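CDC48 domain-containing protein (Pyrococcus horikoshii, PDB 4UZR) is of unknown function but assembles into hexamers and dodecamers with a 12-bladed beta-propeller, and may bind ATP. Local coordinates at the interface of chains A and B, the interface of chains C and B and the interface of chains C and A. Coordinates in Å, arbitrary orientation; residue numbers count along the deposited sequence, not the author numbering. Chains: chain A/B/C, Putative uncharacterized protein PH1500.

Contact 1: the interface of chains A and B. Residues chain A 36-38, 45, 47; chain B 32-36.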
loop_
_atom_site.group_PDB
_atom_site.type_symbol
_atom_site.label_atom_id
_atom_site.label_comp_id
_atom_site.label_asym_id
_atom_site.label_seq_id
_atom_site.Cartn_x
_atom_site.Cartn_y
_atom_site.Cartn_z
ATOM N N VAL A 36 8.051 37.026 8.296
ATOM C CA VAL A 36 8.519 36.361 9.505
ATOM C C VAL A 36 9.584 37.235 10.152
ATOM O O VAL A 36 10.599 37.544 9.532
ATOM C CB VAL A 36 9.103 34.960 9.198
ATOM C CG1 VAL A 36 9.718 34.346 10.443
ATOM C CG2 VAL A 36 8.033 34.051 8.627
ATOM N N ILE A 37 9.348 37.635 11.397
ATOM C CA ILE A 37 10.221 38.594 12.063
ATOM C C ILE A 37 10.807 38.045 13.357
ATOM O O ILE A 37 10.089 37.522 14.202
ATOM C CB ILE A 37 9.470 39.900 12.381
ATOM C CG1 ILE A 37 8.678 40.368 11.161
ATOM C CG2 ILE A 37 10.439 40.980 12.841
ATOM C CD1 ILE A 37 7.852 41.595 11.413
ATOM N N GLY A 38 12.117 38.189 13.513
ATOM C CA GLY A 38 12.785 37.788 14.733
ATOM C C GLY A 38 12.849 38.926 15.730
ATOM O O GLY A 38 13.261 40.037 15.398
ATOM N N GLU A 45 16.294 34.931 20.737
ATOM C CA GLU A 45 15.637 35.267 19.478
ATOM C C GLU A 45 14.358 34.462 19.294
ATOM O O GLU A 45 14.371 33.234 19.386
ATOM C CB GLU A 45 16.578 34.998 18.302
ATOM C CG GLU A 45 16.576 36.079 17.240
ATOM C CD GLU A 45 16.396 35.513 15.843
ATOM O OE1 GLU A 45 17.136 34.575 15.476
ATOM O OE2 GLU A 45 15.508 36.003 15.116
ATOM N N LYS A 47 11.004 33.917 16.676
ATOM C CA LYS A 47 10.410 34.197 15.377
ATOM C C LYS A 47 8.897 34.329 15.482
ATOM O O LYS A 47 8.244 33.576 16.203
ATOM C CB LYS A 47 10.782 33.109 14.370
ATOM C CG LYS A 47 12.273 33.005 14.101
ATOM C CD LYS A 47 12.704 33.961 13.000
ATOM C CE LYS A 47 14.212 33.953 12.819
ATOM N NZ LYS A 47 14.763 35.329 12.697
ATOM N N ARG B 32 17.266 39.911 10.429
ATOM C CA ARG B 32 17.852 38.748 11.083
ATOM C C ARG B 32 17.846 37.543 10.153
ATOM O O ARG B 32 17.000 37.437 9.264
ATOM C CB ARG B 32 17.085 38.416 12.365
ATOM C CG ARG B 32 17.445 39.303 13.534
ATOM C CD ARG B 32 16.428 39.218 14.660
ATOM N NE ARG B 32 16.851 40.014 15.808
ATOM C CZ ARG B 32 16.603 41.313 15.948
ATOM N NH1 ARG B 32 15.933 41.968 15.007
ATOM N NH2 ARG B 32 17.028 41.960 17.025
ATOM N N THR B 33 18.806 36.647 10.354
ATOM C CA THR B 33 18.855 35.392 9.617
ATOM C C THR B 33 17.584 34.589 9.879
ATOM O O THR B 33 17.211 34.369 11.030
ATOM C CB THR B 33 20.074 34.549 10.036
ATOM O OG1 THR B 33 21.281 35.279 9.786
ATOM C CG2 THR B 33 20.103 33.229 9.275
ATOM N N GLY B 34 16.912 34.166 8.813
ATOM C CA GLY B 34 15.710 33.362 8.944
ATOM C C GLY B 34 14.422 34.138 8.733
ATOM O O GLY B 34 13.347 33.548 8.614
ATOM N N ASP B 35 14.531 35.465 8.684
ATOM C CA ASP B 35 13.374 36.326 8.457
ATOM C C ASP B 35 12.822 36.169 7.045
ATOM O O ASP B 35 13.524 35.722 6.138
ATOM C CB ASP B 35 13.724 37.801 8.686
ATOM C CG ASP B 35 13.961 38.135 10.147
ATOM O OD1 ASP B 35 13.602 37.316 11.019
ATOM O OD2 ASP B 35 14.489 39.234 10.422
ATOM N N VAL B 36 11.555 36.528 6.875
ATOM C CA VAL B 36 10.941 36.586 5.553
ATOM C C VAL B 36 10.372 37.982 5.327
ATOM O O VAL B 36 9.558 38.461 6.114
ATOM C CB VAL B 36 9.821 35.548 5.398
ATOM C CG1 VAL B 36 9.123 35.729 4.058
ATOM C CG2 VAL B 36 10.383 34.140 5.534
#
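This homotypic contact is part of a two-fold symmetric interface between the amino-terminal, CDC48-type domains of two subunits. The A:Lys47 cluster recurs with the chains exchanged, while the Val36 pair spans the two-fold itself. The tight part has two centres. At the first, A:Val36 and B:Val36 pair as an antiparallel beta bridge. B:Val36 N donates to A:Val36 O at 3.0 Å, in the carbonyl plane on a lone pair, and the return bond matches it. The two side chains cross obliquely, and the CG2 methyls of A:Val36 and B:Val36 meet at 3.9 Å; each CG2 lies anti to the carbonyl carbon. At the second centre, A:Lys47 bends at chi2 (-87°) and chi4 and brings its terminal amine into an acceptor cluster. A:Lys47 NZ forms a salt bridge with B:Asp35 OD1 at 2.8 Å, arriving from above the carboxylate plane. A:Lys47 NZ also donates to B:Thr33 O at 3.1 Å, from above the plane of that carbonyl. Within chain A, the syn lone pair of A:Glu45 OE2 takes a further bond from NZ. B:Arg32 N bonds B:Asp35 OD2 and helps fix that carboxylate. An alanine at A:Lys47 would probably leave the carboxylates of A:Glu45 and B:Asp35 without their shared counter-charge. The looser side is B:Arg32, which slides past A:Glu45; B:Arg32 NE stays 4.3 Å from A:Glu45 OE2, not in contact. In the fold, the two 36-41 strands pair at their first residues, and chain B's 32-35 loop lies against strand 44-54 of chain A.

Contact 2: the interface of chains C and B. Residues chain C 11, 69-72; chain B 10, 71-72.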
loop_
_atom_site.group_PDB
_atom_site.type_symbol
_atom_site.label_atom_id
_atom_site.label_comp_id
_atom_site.label_asym_id
_atom_site.label_seq_id
_atom_site.Cartn_x
_atom_site.Cartn_y
_atom_site.Cartn_z
ATOM N N LYS C 11 22.777 25.260 -8.794
ATOM C CA LYS C 11 22.113 26.185 -7.885
ATOM C C LYS C 11 23.144 26.984 -7.094
ATOM O O LYS C 11 23.315 26.798 -5.890
ATOM C CB LYS C 11 21.154 25.438 -6.959
ATOM C CG LYS C 11 19.983 24.790 -7.688
ATOM C CD LYS C 11 19.373 25.748 -8.702
ATOM C CE LYS C 11 18.301 25.072 -9.544
ATOM N NZ LYS C 11 18.867 24.037 -10.455
ATOM N N VAL C 69 13.493 32.120 -11.582
ATOM C CA VAL C 69 12.698 31.016 -11.055
ATOM C C VAL C 69 13.583 30.086 -10.226
ATOM O O VAL C 69 14.729 29.832 -10.590
ATOM C CB VAL C 69 11.983 30.245 -12.196
ATOM C CG1 VAL C 69 11.493 28.887 -11.728
ATOM C CG2 VAL C 69 10.829 31.071 -12.750
ATOM N N THR C 70 13.066 29.598 -9.102
ATOM C CA THR C 70 13.836 28.697 -8.249
ATOM C C THR C 70 13.376 27.248 -8.400
ATOM O O THR C 70 14.191 26.361 -8.651
ATOM C CB THR C 70 13.768 29.107 -6.754
ATOM O OG1 THR C 70 12.401 29.292 -6.368
ATOM C CG2 THR C 70 14.526 30.400 -6.507
ATOM N N HIS C 71 12.072 27.021 -8.277
ATOM C CA HIS C 71 11.491 25.681 -8.397
ATOM C C HIS C 71 11.678 25.038 -9.779
ATOM O O HIS C 71 11.600 25.719 -10.799
ATOM C CB HIS C 71 10.013 25.719 -7.999
ATOM C CG HIS C 71 9.794 26.003 -6.543
ATOM N ND1 HIS C 71 10.056 25.073 -5.561
ATOM C CD2 HIS C 71 9.354 27.111 -5.910
ATOM C CE1 HIS C 71 9.780 25.596 -4.380
ATOM N NE2 HIS C 71 9.349 26.834 -4.562
ATOM N N PRO C 72 11.913 23.712 -9.806
ATOM C CA PRO C 72 12.303 22.958 -11.003
ATOM C C PRO C 72 11.136 22.515 -11.889
ATOM O O PRO C 72 11.085 21.351 -12.283
ATOM C CB PRO C 72 13.018 21.731 -10.427
ATOM C CG PRO C 72 12.584 21.634 -8.990
ATOM C CD PRO C 72 11.740 22.821 -8.646
ATOM N N PRO B 10 8.276 32.603 -4.841
ATOM C CA PRO B 10 9.238 31.634 -5.365
ATOM C C PRO B 10 9.975 32.208 -6.568
ATOM O O PRO B 10 10.764 31.506 -7.202
ATOM C CB PRO B 10 8.337 30.500 -5.833
ATOM C CG PRO B 10 7.131 31.222 -6.358
ATOM C CD PRO B 10 6.961 32.461 -5.496
ATOM N N HIS B 71 18.682 28.056 -4.887
ATOM C CA HIS B 71 18.248 26.672 -4.686
ATOM C C HIS B 71 16.772 26.561 -4.287
ATOM O O HIS B 71 16.320 27.248 -3.372
ATOM C CB HIS B 71 19.159 25.920 -3.698
ATOM C CG HIS B 71 19.254 26.545 -2.340
ATOM N ND1 HIS B 71 18.145 26.915 -1.603
ATOM C CD2 HIS B 71 20.328 26.839 -1.569
ATOM C CE1 HIS B 71 18.536 27.423 -0.451
ATOM N NE2 HIS B 71 19.853 27.389 -0.401
ATOM N N PRO B 72 16.017 25.699 -4.988
ATOM C CA PRO B 72 14.592 25.460 -4.725
ATOM C C PRO B 72 14.408 24.538 -3.531
ATOM O O PRO B 72 13.729 23.517 -3.625
ATOM C CB PRO B 72 14.128 24.745 -5.991
ATOM C CG PRO B 72 15.333 24.009 -6.448
ATOM C CD PRO B 72 16.505 24.897 -6.123
#
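Loops meet here. Chain C brings the segment 70-72, just after strand 65-69, and the loop residue C:Lys11. Chain B brings the loop residues B:Pro10, B:His71 and B:Pro72. This small loop-to-loop contact probably helps hold neighbouring subunits together in the assembly. The two chains use overlapping segments, but the interface is not an exact two-fold. B:Pro72 loses the most surface to its partner in this patch, 71 Å². It sits between C:Lys11 and the backbone of C:Thr70 and C:His71. The aliphatic chain of C:Lys11 crosses the ring at about a right angle, with C:Lys11 CG 3.8 Å from B:Pro72 CD. The bend at chi2 (-45°), with chi3 extended, lets CG, CD and CE all approach that ring carbon. Nearer the backbone, C:Lys11 CB packs on B:His71 CB at 3.9 Å. On the other side, C:His71 presents an edge of its imidazole to B:Pro10. C:His71 CD2 is 3.5 Å from B:Pro10 CB, which lies in the ring plane. B:Pro10 follows a cis peptide bond, and its carbonyl is a polar meeting point of the patch. C:Thr70 holds its hydroxyl in the crowded position between the backbone N and the carbonyl carbon (chi1 51°). From there C:Thr70 OG1 donates to B:Pro10 O at 2.9 Å, in the carbonyl plane on a lone pair.

Contact 3: the interface of chains C and A. Residues chain C 72-76, 109; chain A 113, 138-142.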
loop_
_atom_site.group_PDB
_atom_site.type_symbol
_atom_site.label_atom_id
_atom_site.label_comp_id
_atom_site.label_asym_id
_atom_site.label_seq_id
_atom_site.Cartn_x
_atom_site.Cartn_y
_atom_site.Cartn_z
ATOM N N PRO C 72 11.913 23.712 -9.806
ATOM C CA PRO C 72 12.303 22.958 -11.003
ATOM C C PRO C 72 11.136 22.515 -11.889
ATOM O O PRO C 72 11.085 21.351 -12.283
ATOM C CB PRO C 72 13.018 21.731 -10.427
ATOM C CG PRO C 72 12.584 21.634 -8.990
ATOM C CD PRO C 72 11.740 22.821 -8.646
ATOM N N VAL C 73 10.209 23.422 -12.171
ATOM C CA VAL C 73 9.073 23.139 -13.048
ATOM C C VAL C 73 9.461 23.010 -14.529
ATOM O O VAL C 73 10.238 23.812 -15.049
ATOM C CB VAL C 73 7.982 24.221 -12.879
ATOM C CG1 VAL C 73 7.020 24.225 -14.056
ATOM C CG2 VAL C 73 7.238 24.017 -11.567
ATOM N N ASP C 74 8.924 21.990 -15.199
ATOM C CA ASP C 74 9.082 21.830 -16.646
ATOM C C ASP C 74 7.741 21.845 -17.376
ATOM O O ASP C 74 6.753 21.300 -16.890
ATOM C CB ASP C 74 9.818 20.532 -16.983
ATOM C CG ASP C 74 11.325 20.691 -16.950
ATOM O OD1 ASP C 74 11.808 21.844 -16.990
ATOM O OD2 ASP C 74 12.027 19.658 -16.905
ATOM N N VAL C 75 7.719 22.477 -18.546
ATOM C CA VAL C 75 6.506 22.566 -19.352
ATOM C C VAL C 75 6.700 21.923 -20.720
ATOM O O VAL C 75 7.524 22.371 -21.517
ATOM C CB VAL C 75 6.058 24.024 -19.545
ATOM C CG1 VAL C 75 4.823 24.085 -20.437
ATOM C CG2 VAL C 75 5.788 24.677 -18.203
ATOM N N LEU C 76 5.933 20.870 -20.982
ATOM C CA LEU C 76 6.018 20.135 -22.240
ATOM C C LEU C 76 4.712 20.276 -23.013
ATOM O O LEU C 76 3.638 20.364 -22.419
ATOM C CB LEU C 76 6.325 18.660 -21.975
ATOM C CG LEU C 76 7.598 18.366 -21.177
ATOM C CD1 LEU C 76 7.701 16.886 -20.847
ATOM C CD2 LEU C 76 8.824 18.832 -21.946
ATOM N N LEU C 109 6.026 12.840 -22.028
ATOM C CA LEU C 109 5.343 13.268 -23.249
ATOM C C LEU C 109 6.058 12.777 -24.504
ATOM O O LEU C 109 6.027 13.428 -25.550
ATOM C CB LEU C 109 5.134 14.785 -23.287
ATOM C CG LEU C 109 3.849 15.213 -24.001
ATOM C CD1 LEU C 109 2.660 14.469 -23.415
ATOM C CD2 LEU C 109 3.646 16.715 -23.906
ATOM N N TYR A 113 3.191 27.577 -11.068
ATOM C CA TYR A 113 2.893 27.783 -12.485
ATOM C C TYR A 113 1.689 28.685 -12.743
ATOM O O TYR A 113 0.701 28.648 -12.016
ATOM C CB TYR A 113 2.722 26.439 -13.204
ATOM C CG TYR A 113 2.317 26.564 -14.657
ATOM C CD1 TYR A 113 3.262 26.821 -15.644
ATOM C CD2 TYR A 113 0.988 26.426 -15.042
ATOM C CE1 TYR A 113 2.894 26.937 -16.975
ATOM C CE2 TYR A 113 0.612 26.543 -16.369
ATOM C CZ TYR A 113 1.568 26.796 -17.330
ATOM O OH TYR A 113 1.196 26.909 -18.651
ATOM N N LEU A 138 -1.792 19.721 -26.359
ATOM C CA LEU A 138 -1.813 19.129 -25.035
ATOM C C LEU A 138 -0.627 19.688 -24.264
ATOM O O LEU A 138 0.508 19.631 -24.741
ATOM C CB LEU A 138 -1.715 17.606 -25.128
ATOM C CG LEU A 138 -1.623 16.807 -23.823
ATOM C CD1 LEU A 138 -2.325 15.473 -23.986
ATOM C CD2 LEU A 138 -0.185 16.589 -23.385
ATOM N N THR A 139 -0.880 20.228 -23.077
ATOM C CA THR A 139 0.197 20.781 -22.268
ATOM C C THR A 139 0.454 19.938 -21.023
ATOM O O THR A 139 -0.443 19.722 -20.215
ATOM C CB THR A 139 -0.097 22.228 -21.846
ATOM O OG1 THR A 139 -0.355 23.024 -23.009
ATOM C CG2 THR A 139 1.084 22.806 -21.082
ATOM N N LEU A 140 1.682 19.455 -20.874
ATOM C CA LEU A 140 2.041 18.685 -19.692
ATOM C C LEU A 140 2.970 19.482 -18.788
ATOM O O LEU A 140 3.966 20.043 -19.244
ATOM C CB LEU A 140 2.705 17.364 -20.082
ATOM C CG LEU A 140 3.276 16.552 -18.916
ATOM C CD1 LEU A 140 2.163 16.093 -17.987
ATOM C CD2 LEU A 140 4.084 15.368 -19.420
ATOM N N ILE A 141 2.635 19.531 -17.506
ATOM C CA ILE A 141 3.459 20.230 -16.533
ATOM C C ILE A 141 3.846 19.260 -15.423
ATOM O O ILE A 141 2.981 18.725 -14.724
ATOM C CB ILE A 141 2.714 21.433 -15.925
ATOM C CG1 ILE A 141 2.176 22.340 -17.033
ATOM C CG2 ILE A 141 3.624 22.203 -14.992
ATOM C CD1 ILE A 141 0.932 23.095 -16.640
ATOM N N ARG A 142 5.146 19.019 -15.284
ATOM C CA ARG A 142 5.652 18.113 -14.263
ATOM C C ARG A 142 6.257 18.901 -13.103
ATOM O O ARG A 142 7.048 19.821 -13.311
ATOM C CB ARG A 142 6.681 17.154 -14.868
ATOM C CG ARG A 142 7.275 16.158 -13.882
ATOM C CD ARG A 142 8.413 15.378 -14.520
ATOM N NE ARG A 142 8.670 15.835 -15.883
ATOM C CZ ARG A 142 9.560 15.285 -16.702
ATOM N NH1 ARG A 142 10.297 14.260 -16.298
ATOM N NH2 ARG A 142 9.715 15.764 -17.929
#
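Edge-to-edge antiparallel beta pairing makes this interface, which continues a sheet from one subunit into the next. It probably helps close the beta-propeller ring of the assembly. Strand 74-79 of chain C runs antiparallel to strand 137-142 of chain A. C:Leu76 and A:Leu140 bond in both directions: C:Leu76 N reaches A:Leu140 O at 2.8 Å, nearly along the C=O axis. A:Arg142 N donates to C:Asp74 O at 3.2 Å, in the carbonyl plane, while the return bond is weak. Side chains pack on both sides of the paired strands. On one side C:Leu76 and A:Leu140 lie side by side and point the same way. C:Leu109 slides past A:Leu138 in the opposite direction, with C:Leu109 CD1 3.5 Å from A:Leu138 CD2. A:Arg142, CG anti to the backbone N and the chain bent at chi3 (3°), brings A:Arg142 NH2 to 3.7 Å from C:Leu76 CD1 on this leucine side. On the other side C:Val75 CG2 lies 3.9 Å from A:Tyr113 CE1, the side chains crossing at about a right angle, while C:Val75 CG1 meets A:Thr139 CG2. The A:Tyr113 ring carries A:Ile141 CD1 over one face, 3.5 Å above the plane and toward the rim. The site joins the last strand of chain A to the strand that follows the 70-73 loop of chain C.

Contacts 2 and 3 are close neighbours, about 15 Å between the centres of their C-alpha atoms, and they share C:Pro72. That residue touches chain B in contact 2 and begins the stretch leading to the paired strand of contact 3. The 70-73 loop of chain C therefore links its partners B and A. Contact 1 lies about 21 Å from contact 2 and about 34 Å from contact 3, measured the same way. It joins the amino-terminal parts of A and B, whereas contact 3 pairs the last strand of chain A with the mid-chain strand 74-79 of chain C. The deposited assembly holds twelve copies, which repeats of such contacts would link.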